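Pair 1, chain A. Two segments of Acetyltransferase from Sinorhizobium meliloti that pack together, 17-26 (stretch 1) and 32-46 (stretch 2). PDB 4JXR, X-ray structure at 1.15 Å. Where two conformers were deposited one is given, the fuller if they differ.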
# COMPACT_ATOMS: atom_id res chain seq x y z
N ILE A 17 17.57 10.94 -12.95
CA ILE A 17 16.55 10.46 -12.04
C ILE A 17 17.12 9.41 -11.08
O ILE A 17 16.89 9.43 -9.87
CB ILE A 17 15.37 9.91 -12.83
CG1 ILE A 17 14.56 11.04 -13.47
CG2 ILE A 17 14.48 9.01 -11.98
CD1 ILE A 17 13.65 10.61 -14.57
N THR A 18 17.92 8.49 -11.64
CA THR A 18 18.51 7.42 -10.86
C THR A 18 19.43 7.98 -9.78
O THR A 18 19.45 7.51 -8.67
CB THR A 18 19.19 6.41 -11.78
OG1 THR A 18 18.24 5.83 -12.67
CG2 THR A 18 19.85 5.29 -11.00
N GLU A 19 20.23 8.96 -10.20
CA GLU A 19 21.14 9.59 -9.22
C GLU A 19 20.46 10.39 -8.00
O GLU A 19 20.79 10.32 -6.80
CB GLU A 19 22.16 10.51 -9.88
CG GLU A 19 23.14 11.10 -8.84
CD GLU A 19 23.73 10.05 -7.87
OE1 GLU A 19 23.68 10.22 -6.59
OE2 GLU A 19 24.25 9.04 -8.40
N ILE A 20 19.36 11.07 -8.41
CA ILE A 20 18.55 11.75 -7.44
C ILE A 20 17.96 10.75 -6.47
O ILE A 20 17.99 10.94 -5.25
CB ILE A 20 17.48 12.62 -8.10
CG1 ILE A 20 18.12 13.77 -8.85
CG2 ILE A 20 16.48 13.15 -7.11
CD1 ILE A 20 17.21 14.47 -9.84
N TYR A 21 17.37 9.69 -7.01
CA TYR A 21 16.76 8.69 -6.15
C TYR A 21 17.82 8.00 -5.29
O TYR A 21 17.58 7.74 -4.12
CB TYR A 21 15.97 7.67 -6.98
CG TYR A 21 15.11 6.76 -6.13
CD1 TYR A 21 14.10 7.27 -5.32
CD2 TYR A 21 15.30 5.39 -6.13
CE1 TYR A 21 13.32 6.44 -4.54
CE2 TYR A 21 14.52 4.54 -5.36
CZ TYR A 21 13.53 5.08 -4.56
OH TYR A 21 12.74 4.27 -3.78
N ARG A 22 18.99 7.70 -5.87
CA ARG A 22 20.05 7.07 -5.09
C ARG A 22 20.37 7.90 -3.82
O ARG A 22 20.52 7.34 -2.72
CB ARG A 22 21.30 6.93 -5.95
CG ARG A 22 22.54 6.44 -5.19
CD ARG A 22 23.76 6.23 -6.11
NE ARG A 22 24.81 5.49 -5.39
CZ ARG A 22 24.95 4.17 -5.39
NH1 ARG A 22 24.16 3.39 -6.13
NH2 ARG A 22 25.91 3.64 -4.66
N GLU A 23 20.50 9.21 -3.98
CA GLU A 23 20.86 10.07 -2.86
C GLU A 23 19.75 9.96 -1.82
O GLU A 23 20.02 9.96 -0.59
CB GLU A 23 21.08 11.50 -3.35
CG GLU A 23 21.62 12.47 -2.31
CD GLU A 23 20.66 12.94 -1.23
OE1 GLU A 23 19.40 13.10 -1.42
OE2 GLU A 23 21.26 13.31 -0.17
N SER A 24 18.49 9.95 -2.25
CA SER A 24 17.36 9.82 -1.32
C SER A 24 17.37 8.48 -0.61
O SER A 24 17.14 8.39 0.62
CB SER A 24 16.05 10.00 -2.07
OG SER A 24 14.91 9.96 -1.19
N VAL A 25 17.64 7.41 -1.34
CA VAL A 25 17.69 6.10 -0.74
C VAL A 25 18.76 6.05 0.35
O VAL A 25 18.53 5.50 1.42
CB VAL A 25 17.94 5.00 -1.81
CG1 VAL A 25 18.30 3.67 -1.16
CG2 VAL A 25 16.71 4.84 -2.70
N LEU A 26 19.94 6.59 0.06
CA LEU A 26 21.06 6.52 0.98
C LEU A 26 20.95 7.47 2.13
O LEU A 26 21.41 7.08 3.24
CB LEU A 26 22.35 6.77 0.25
CG LEU A 26 22.72 5.73 -0.80
CD1 LEU A 26 23.93 6.15 -1.63
CD2 LEU A 26 22.93 4.36 -0.18
N TYR A 32 11.52 4.13 1.68
CA TYR A 32 11.85 3.02 2.56
C TYR A 32 12.65 1.95 1.83
O TYR A 32 13.00 0.92 2.41
CB TYR A 32 10.57 2.43 3.15
CG TYR A 32 9.95 3.29 4.24
CD1 TYR A 32 10.47 4.55 4.55
CD2 TYR A 32 8.85 2.85 4.94
CE1 TYR A 32 9.90 5.33 5.54
CE2 TYR A 32 8.27 3.62 5.93
CZ TYR A 32 8.80 4.86 6.22
OH TYR A 32 8.22 5.65 7.19
N GLU A 33 12.93 2.20 0.56
CA GLU A 33 14.03 1.34 -0.10
C GLU A 33 15.52 1.57 0.51
O GLU A 33 15.73 2.66 0.99
CB GLU A 33 14.03 1.70 -1.59
CG GLU A 33 14.56 0.67 -2.54
CD GLU A 33 13.84 0.67 -3.88
OE1 GLU A 33 13.26 1.70 -4.30
OE2 GLU A 33 13.87 -0.37 -4.52
N GLU A 34 16.28 0.49 0.66
CA GLU A 34 17.57 0.53 1.32
C GLU A 34 18.71 0.53 0.30
O GLU A 34 19.70 1.21 0.49
CB GLU A 34 17.70 -0.68 2.25
CG GLU A 34 19.13 -1.08 2.62
CD GLU A 34 19.22 -2.31 3.51
OE1 GLU A 34 18.94 -3.42 3.05
OE2 GLU A 34 19.61 -2.14 4.69
N THR A 35 18.55 -0.25 -0.77
CA THR A 35 19.59 -0.40 -1.78
C THR A 35 19.20 0.43 -2.99
O THR A 35 18.13 0.21 -3.54
CB THR A 35 19.77 -1.88 -2.15
OG1 THR A 35 20.13 -2.60 -0.95
CG2 THR A 35 20.86 -2.04 -3.19
N PRO A 36 20.04 1.36 -3.43
CA PRO A 36 19.64 2.12 -4.61
C PRO A 36 19.41 1.26 -5.82
O PRO A 36 20.28 0.43 -6.18
CB PRO A 36 20.84 3.03 -4.87
CG PRO A 36 21.46 3.20 -3.48
CD PRO A 36 21.29 1.87 -2.85
N PRO A 37 18.30 1.43 -6.53
CA PRO A 37 18.10 0.71 -7.76
C PRO A 37 19.07 1.17 -8.81
O PRO A 37 19.49 2.30 -8.85
CB PRO A 37 16.67 1.01 -8.15
CG PRO A 37 16.03 1.53 -6.91
CD PRO A 37 17.08 2.13 -6.07
N SER A 38 19.39 0.26 -9.72
CA SER A 38 20.17 0.62 -10.90
C SER A 38 19.33 1.47 -11.85
O SER A 38 18.11 1.51 -11.78
CB SER A 38 20.57 -0.68 -11.62
OG SER A 38 19.42 -1.27 -12.17
N GLU A 39 20.02 2.12 -12.80
CA GLU A 39 19.34 2.83 -13.84
C GLU A 39 18.42 1.92 -14.62
O GLU A 39 17.31 2.29 -15.00
CB GLU A 39 20.33 3.55 -14.74
CG GLU A 39 19.64 4.41 -15.78
CD GLU A 39 20.59 5.18 -16.72
OE1 GLU A 39 21.71 5.38 -16.35
OE2 GLU A 39 20.09 5.54 -17.81
N ALA A 40 18.84 0.67 -14.86
CA ALA A 40 18.02 -0.28 -15.57
C ALA A 40 16.68 -0.51 -14.81
O ALA A 40 15.64 -0.59 -15.44
CB ALA A 40 18.73 -1.60 -15.74
N GLU A 41 16.78 -0.65 -13.49
CA GLU A 41 15.58 -0.86 -12.69
C GLU A 41 14.70 0.38 -12.71
O GLU A 41 13.48 0.28 -12.85
CB GLU A 41 15.92 -1.28 -11.30
CG GLU A 41 14.72 -1.39 -10.36
CD GLU A 41 13.66 -2.36 -10.74
OE1 GLU A 41 13.97 -3.35 -11.43
OE2 GLU A 41 12.50 -2.16 -10.32
N MSE A 42 15.28 1.56 -12.54
CA MSE A 42 14.51 2.79 -12.59
C MSE A 42 13.82 2.94 -13.94
O MSE A 42 12.70 3.47 -14.03
CB MSE A 42 15.37 3.98 -12.29
CG MSE A 42 15.89 4.00 -10.82
SE MSE A 42 14.54 4.05 -9.50
CE MSE A 42 14.00 5.92 -9.66
N ALA A 43 14.51 2.54 -15.03
CA ALA A 43 13.95 2.61 -16.35
C ALA A 43 12.75 1.70 -16.53
O ALA A 43 11.78 2.10 -17.16
CB ALA A 43 15.03 2.27 -17.39
N LEU A 44 12.79 0.50 -15.97
CA LEU A 44 11.65 -0.38 -16.00
C LEU A 44 10.48 0.22 -15.23
O LEU A 44 9.34 0.21 -15.68
CB LEU A 44 11.99 -1.75 -15.46
CG LEU A 44 10.85 -2.74 -15.33
CD1 LEU A 44 10.17 -2.94 -16.65
CD2 LEU A 44 11.32 -4.07 -14.80
N ARG A 45 10.77 0.79 -14.06
CA ARG A 45 9.71 1.45 -13.29
C ARG A 45 9.08 2.60 -14.08
O ARG A 45 7.87 2.74 -14.11
CB ARG A 45 10.26 1.94 -11.95
CG ARG A 45 10.72 0.81 -11.04
CD ARG A 45 11.31 1.33 -9.74
NE ARG A 45 11.91 0.26 -8.95
CZ ARG A 45 12.39 0.42 -7.72
NH1 ARG A 45 12.34 1.60 -7.13
NH2 ARG A 45 12.94 -0.61 -7.08
N PHE A 46 9.91 3.41 -14.72
CA PHE A 46 9.43 4.50 -15.55
C PHE A 46 8.55 3.98 -16.67
O PHE A 46 7.50 4.55 -16.96
CB PHE A 46 10.65 5.25 -16.13
CG PHE A 46 10.35 6.14 -17.28
CD1 PHE A 46 9.91 7.45 -17.14
CD2 PHE A 46 10.55 5.66 -18.58
CE1 PHE A 46 9.66 8.25 -18.24
CE2 PHE A 46 10.29 6.45 -19.67
CZ PHE A 46 9.88 7.74 -19.51
O HOH W 1 18.91 4.76 -7.46
O HOH W 2 22.13 3.94 -8.41
O HOH W 3 19.74 3.19 2.51

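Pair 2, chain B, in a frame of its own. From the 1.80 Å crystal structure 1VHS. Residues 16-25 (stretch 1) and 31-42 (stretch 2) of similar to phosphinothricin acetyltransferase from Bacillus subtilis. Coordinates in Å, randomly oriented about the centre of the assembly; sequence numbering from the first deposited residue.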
# COMPACT_ATOMS: atom_id res chain seq x y z
N VAL B 16 6.65 -9.77 -5.02
CA VAL B 16 5.70 -8.67 -4.79
C VAL B 16 4.30 -9.12 -5.20
O VAL B 16 3.33 -8.88 -4.47
CB VAL B 16 6.12 -7.41 -5.60
CG1 VAL B 16 5.01 -6.36 -5.57
CG2 VAL B 16 7.39 -6.82 -5.01
N VAL B 17 4.19 -9.77 -6.35
CA VAL B 17 2.90 -10.25 -6.83
C VAL B 17 2.39 -11.39 -5.94
O VAL B 17 1.20 -11.48 -5.65
CB VAL B 17 2.99 -10.75 -8.29
CG1 VAL B 17 1.69 -11.44 -8.70
CG2 VAL B 17 3.28 -9.58 -9.20
N ALA B 18 3.31 -12.25 -5.51
CA ALA B 18 2.94 -13.37 -4.65
C ALA B 18 2.33 -12.84 -3.35
O ALA B 18 1.31 -13.36 -2.89
CB ALA B 18 4.17 -14.22 -4.35
N ILE B 19 2.95 -11.82 -2.77
CA ILE B 19 2.44 -11.23 -1.53
C ILE B 19 1.06 -10.64 -1.80
O ILE B 19 0.13 -10.81 -1.01
CB ILE B 19 3.39 -10.13 -1.01
CG1 ILE B 19 4.67 -10.78 -0.46
CG2 ILE B 19 2.69 -9.28 0.07
CD1 ILE B 19 5.72 -9.79 -0.02
N TYR B 20 0.94 -9.96 -2.93
CA TYR B 20 -0.32 -9.35 -3.33
C TYR B 20 -1.40 -10.44 -3.40
O TYR B 20 -2.48 -10.29 -2.83
CB TYR B 20 -0.16 -8.70 -4.70
CG TYR B 20 -1.40 -8.03 -5.22
CD1 TYR B 20 -1.78 -6.77 -4.76
CD2 TYR B 20 -2.19 -8.64 -6.19
CE1 TYR B 20 -2.91 -6.13 -5.25
CE2 TYR B 20 -3.33 -8.02 -6.69
CZ TYR B 20 -3.68 -6.77 -6.22
OH TYR B 20 -4.81 -6.15 -6.70
N ASN B 21 -1.10 -11.54 -4.08
CA ASN B 21 -2.05 -12.64 -4.21
C ASN B 21 -2.41 -13.33 -2.90
O ASN B 21 -3.53 -13.84 -2.76
CB ASN B 21 -1.54 -13.69 -5.20
CG ASN B 21 -1.59 -13.21 -6.63
OD1 ASN B 21 -2.44 -12.39 -6.99
ND2 ASN B 21 -0.69 -13.72 -7.46
N SER B 22 -1.49 -13.35 -1.95
CA SER B 22 -1.77 -14.01 -0.68
C SER B 22 -2.85 -13.27 0.09
O SER B 22 -3.48 -13.84 0.98
CB SER B 22 -0.49 -14.10 0.16
OG SER B 22 -0.05 -12.82 0.56
N THR B 23 -3.08 -12.00 -0.25
CA THR B 23 -4.08 -11.19 0.43
C THR B 23 -5.46 -11.21 -0.24
O THR B 23 -6.46 -10.80 0.36
CB THR B 23 -3.65 -9.71 0.52
OG1 THR B 23 -3.75 -9.11 -0.78
CG2 THR B 23 -2.21 -9.60 1.02
N ILE B 24 -5.53 -11.69 -1.47
CA ILE B 24 -6.79 -11.72 -2.20
C ILE B 24 -7.91 -12.52 -1.53
O ILE B 24 -9.06 -12.07 -1.48
CB ILE B 24 -6.58 -12.26 -3.64
CG1 ILE B 24 -5.67 -11.30 -4.41
CG2 ILE B 24 -7.93 -12.41 -4.35
CD1 ILE B 24 -5.41 -11.70 -5.85
N ALA B 25 -7.57 -13.70 -1.01
CA ALA B 25 -8.55 -14.56 -0.36
C ALA B 25 -9.35 -13.87 0.75
O ALA B 25 -10.58 -13.98 0.79
CB ALA B 25 -7.85 -15.79 0.21
N ALA B 31 -8.55 -5.19 -4.55
CA ALA B 31 -9.74 -5.11 -5.40
C ALA B 31 -9.83 -6.26 -6.39
O ALA B 31 -10.60 -6.21 -7.35
CB ALA B 31 -9.74 -3.79 -6.14
N ASP B 32 -9.02 -7.30 -6.18
CA ASP B 32 -9.04 -8.47 -7.05
C ASP B 32 -9.62 -9.66 -6.31
O ASP B 32 -9.36 -9.85 -5.12
CB ASP B 32 -7.62 -8.81 -7.53
CG ASP B 32 -7.16 -7.94 -8.68
OD1 ASP B 32 -7.75 -8.05 -9.78
OD2 ASP B 32 -6.22 -7.14 -8.49
N THR B 33 -10.41 -10.47 -7.01
CA THR B 33 -11.01 -11.66 -6.41
C THR B 33 -10.26 -12.89 -6.91
O THR B 33 -10.37 -13.97 -6.34
CB THR B 33 -12.50 -11.80 -6.79
OG1 THR B 33 -12.62 -12.02 -8.20
CG2 THR B 33 -13.27 -10.53 -6.43
N GLU B 34 -9.50 -12.70 -7.98
CA GLU B 34 -8.71 -13.77 -8.57
C GLU B 34 -7.24 -13.37 -8.61
O GLU B 34 -6.91 -12.20 -8.83
CB GLU B 34 -9.20 -14.06 -9.99
CG GLU B 34 -10.64 -14.55 -10.07
CD GLU B 34 -10.83 -15.92 -9.44
OE1 GLU B 34 -11.98 -16.39 -9.39
OE2 GLU B 34 -9.83 -16.52 -9.00
N PRO B 35 -6.32 -14.33 -8.39
CA PRO B 35 -4.89 -14.01 -8.41
C PRO B 35 -4.43 -13.45 -9.76
O PRO B 35 -4.93 -13.85 -10.81
CB PRO B 35 -4.23 -15.34 -8.06
CG PRO B 35 -5.21 -16.35 -8.59
CD PRO B 35 -6.54 -15.77 -8.16
N VAL B 36 -3.48 -12.53 -9.71
CA VAL B 36 -2.94 -11.92 -10.93
C VAL B 36 -1.57 -12.50 -11.25
O VAL B 36 -0.96 -13.17 -10.42
CB VAL B 36 -2.82 -10.39 -10.77
CG1 VAL B 36 -4.18 -9.79 -10.44
CG2 VAL B 36 -1.81 -10.06 -9.67
N THR B 37 -1.08 -12.23 -12.46
CA THR B 37 0.24 -12.72 -12.86
C THR B 37 1.24 -11.57 -12.96
O THR B 37 0.86 -10.42 -13.18
CB THR B 37 0.19 -13.43 -14.23
OG1 THR B 37 -0.06 -12.47 -15.26
CG2 THR B 37 -0.91 -14.48 -14.25
N PRO B 38 2.54 -11.87 -12.79
CA PRO B 38 3.60 -10.87 -12.85
C PRO B 38 3.50 -10.02 -14.12
O PRO B 38 3.78 -8.82 -14.10
CB PRO B 38 4.87 -11.72 -12.83
CG PRO B 38 4.47 -12.85 -11.94
CD PRO B 38 3.09 -13.20 -12.46
N GLU B 39 3.10 -10.65 -15.21
CA GLU B 39 2.96 -9.96 -16.48
C GLU B 39 1.84 -8.92 -16.42
O GLU B 39 1.94 -7.85 -17.02
CB GLU B 39 2.68 -10.97 -17.60
N ASP B 40 0.78 -9.23 -15.68
CA ASP B 40 -0.34 -8.31 -15.55
C ASP B 40 0.02 -7.09 -14.71
O ASP B 40 -0.71 -6.10 -14.69
CB ASP B 40 -1.55 -8.99 -14.89
CG ASP B 40 -2.00 -10.23 -15.63
OD1 ASP B 40 -2.11 -10.18 -16.88
OD2 ASP B 40 -2.27 -11.25 -14.97
N ARG B 41 1.16 -7.15 -14.02
CA ARG B 41 1.59 -6.04 -13.16
C ARG B 41 2.93 -5.43 -13.55
O ARG B 41 3.44 -4.55 -12.85
CB ARG B 41 1.64 -6.52 -11.71
CG ARG B 41 0.32 -7.04 -11.18
CD ARG B 41 -0.66 -5.92 -10.88
NE ARG B 41 -0.32 -5.22 -9.63
CZ ARG B 41 -1.05 -4.25 -9.09
NH1 ARG B 41 -2.16 -3.84 -9.68
NH2 ARG B 41 -0.66 -3.69 -7.95
N MSE B 42 3.50 -5.88 -14.67
CA MSE B 42 4.78 -5.36 -15.12
C MSE B 42 4.74 -3.85 -15.35
O MSE B 42 5.70 -3.15 -15.04
CB MSE B 42 5.22 -6.07 -16.40
CG MSE B 42 6.57 -5.60 -16.94
SE MSE B 42 7.99 -5.77 -15.64
CE MSE B 42 9.32 -4.65 -16.49

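A backbone arrangement can be held while the side chains that secure it change, and these two contacts illustrate the principle well. In both, a helix is crossed by a chain segment that approaches as an extended loop and then turns into helical conformation; 14 central residues superpose with an RMSD of 0.5 Å. The register is the same: R22(A) lies nearest P36(A), with CA atoms 5.0 Å apart, and the matching N21(B) lies nearest P35(B), with CA atoms 5.3 Å apart. The buried surfaces are similar, 608 Å² in pair 1 and 510 Å² in pair 2.

A clearly kept feature is a tyrosine in the t rotamer whose hydroxyl donates to a carboxylate on the loop. In pair 1, Y21(A) OH lies 2.7 Å from E33(A) OE1; in pair 2, Y20(B) OH lies 2.5 Å from D32(B) OD2, a very short bond. Although glutamate is one methylene longer than aspartate, the side-chain centres of E33(A) and D32(B) fall within 0.3 Å of each other, while their CA atoms differ by 1.1 Å. The backbone shift thus accompanies the difference in length, and both acids meet the tyrosine at its ring edge.

One helical turn on, V25(A) and I24(B) fill equivalent space, pressing against loop backbone as much as against side chains. V25(A) CG1 is 3.3 Å from E34(A) O, and I24(B) CG2 is 3.0 Å from D32(B) O.

The sharpest divergence comes at R22(A) and N21(B). The short asparagine points toward the loop and reads its backbone directly: V36(B) N donates to N21(B) OD1 at 2.9 Å, and N21(B) ND2 donates to V36(B) O at 3.0 Å. The matching P37(A) has no amide hydrogen to offer. R22(A) instead extends along the surface, its guanidinium covering P36(A) with one face, and reaches the loop carbonyl through water: water 2 accepts from R22(A) NH1 and donates to P37(A) O. Water 1 donates to that same carbonyl and to T18(A) O, adding a second bridge between helix and loop.

Around the tyrosine, the neighbours are different residues. Y21(A) CE2 touches P37(A) CD at 3.6 Å, where Y20(B) CD2 meets V36(B) CG2 at 3.8 Å. M42(A), a selenomethionine, brings SE to 3.7 Å from Y21(A) CD2 and lies obliquely to the ring. Its counterpart R41(B) forms a cation-pi contact, with CZ 4.8 Å from the Y20(B) ring centroid and over its face. Within stretch 2 of pair 1, R45(A) holds E33(A) in a salt bridge, R45(A) NH2 to E33(A) OE2 at 2.7 Å.

The turn into helical conformation is secured in related ways. E41(A) N donates to S38(A) OG at 3.0 Å, a capping bond; the matching bond from D40(B) N to T37(B) OG1 is weak, at 3.4 Å, and T37(B) N and OG1 also donate to D40(B) OD2, at 2.9 and 2.5 Å respectively. One fold of the backbone therefore accommodates several chemical solutions.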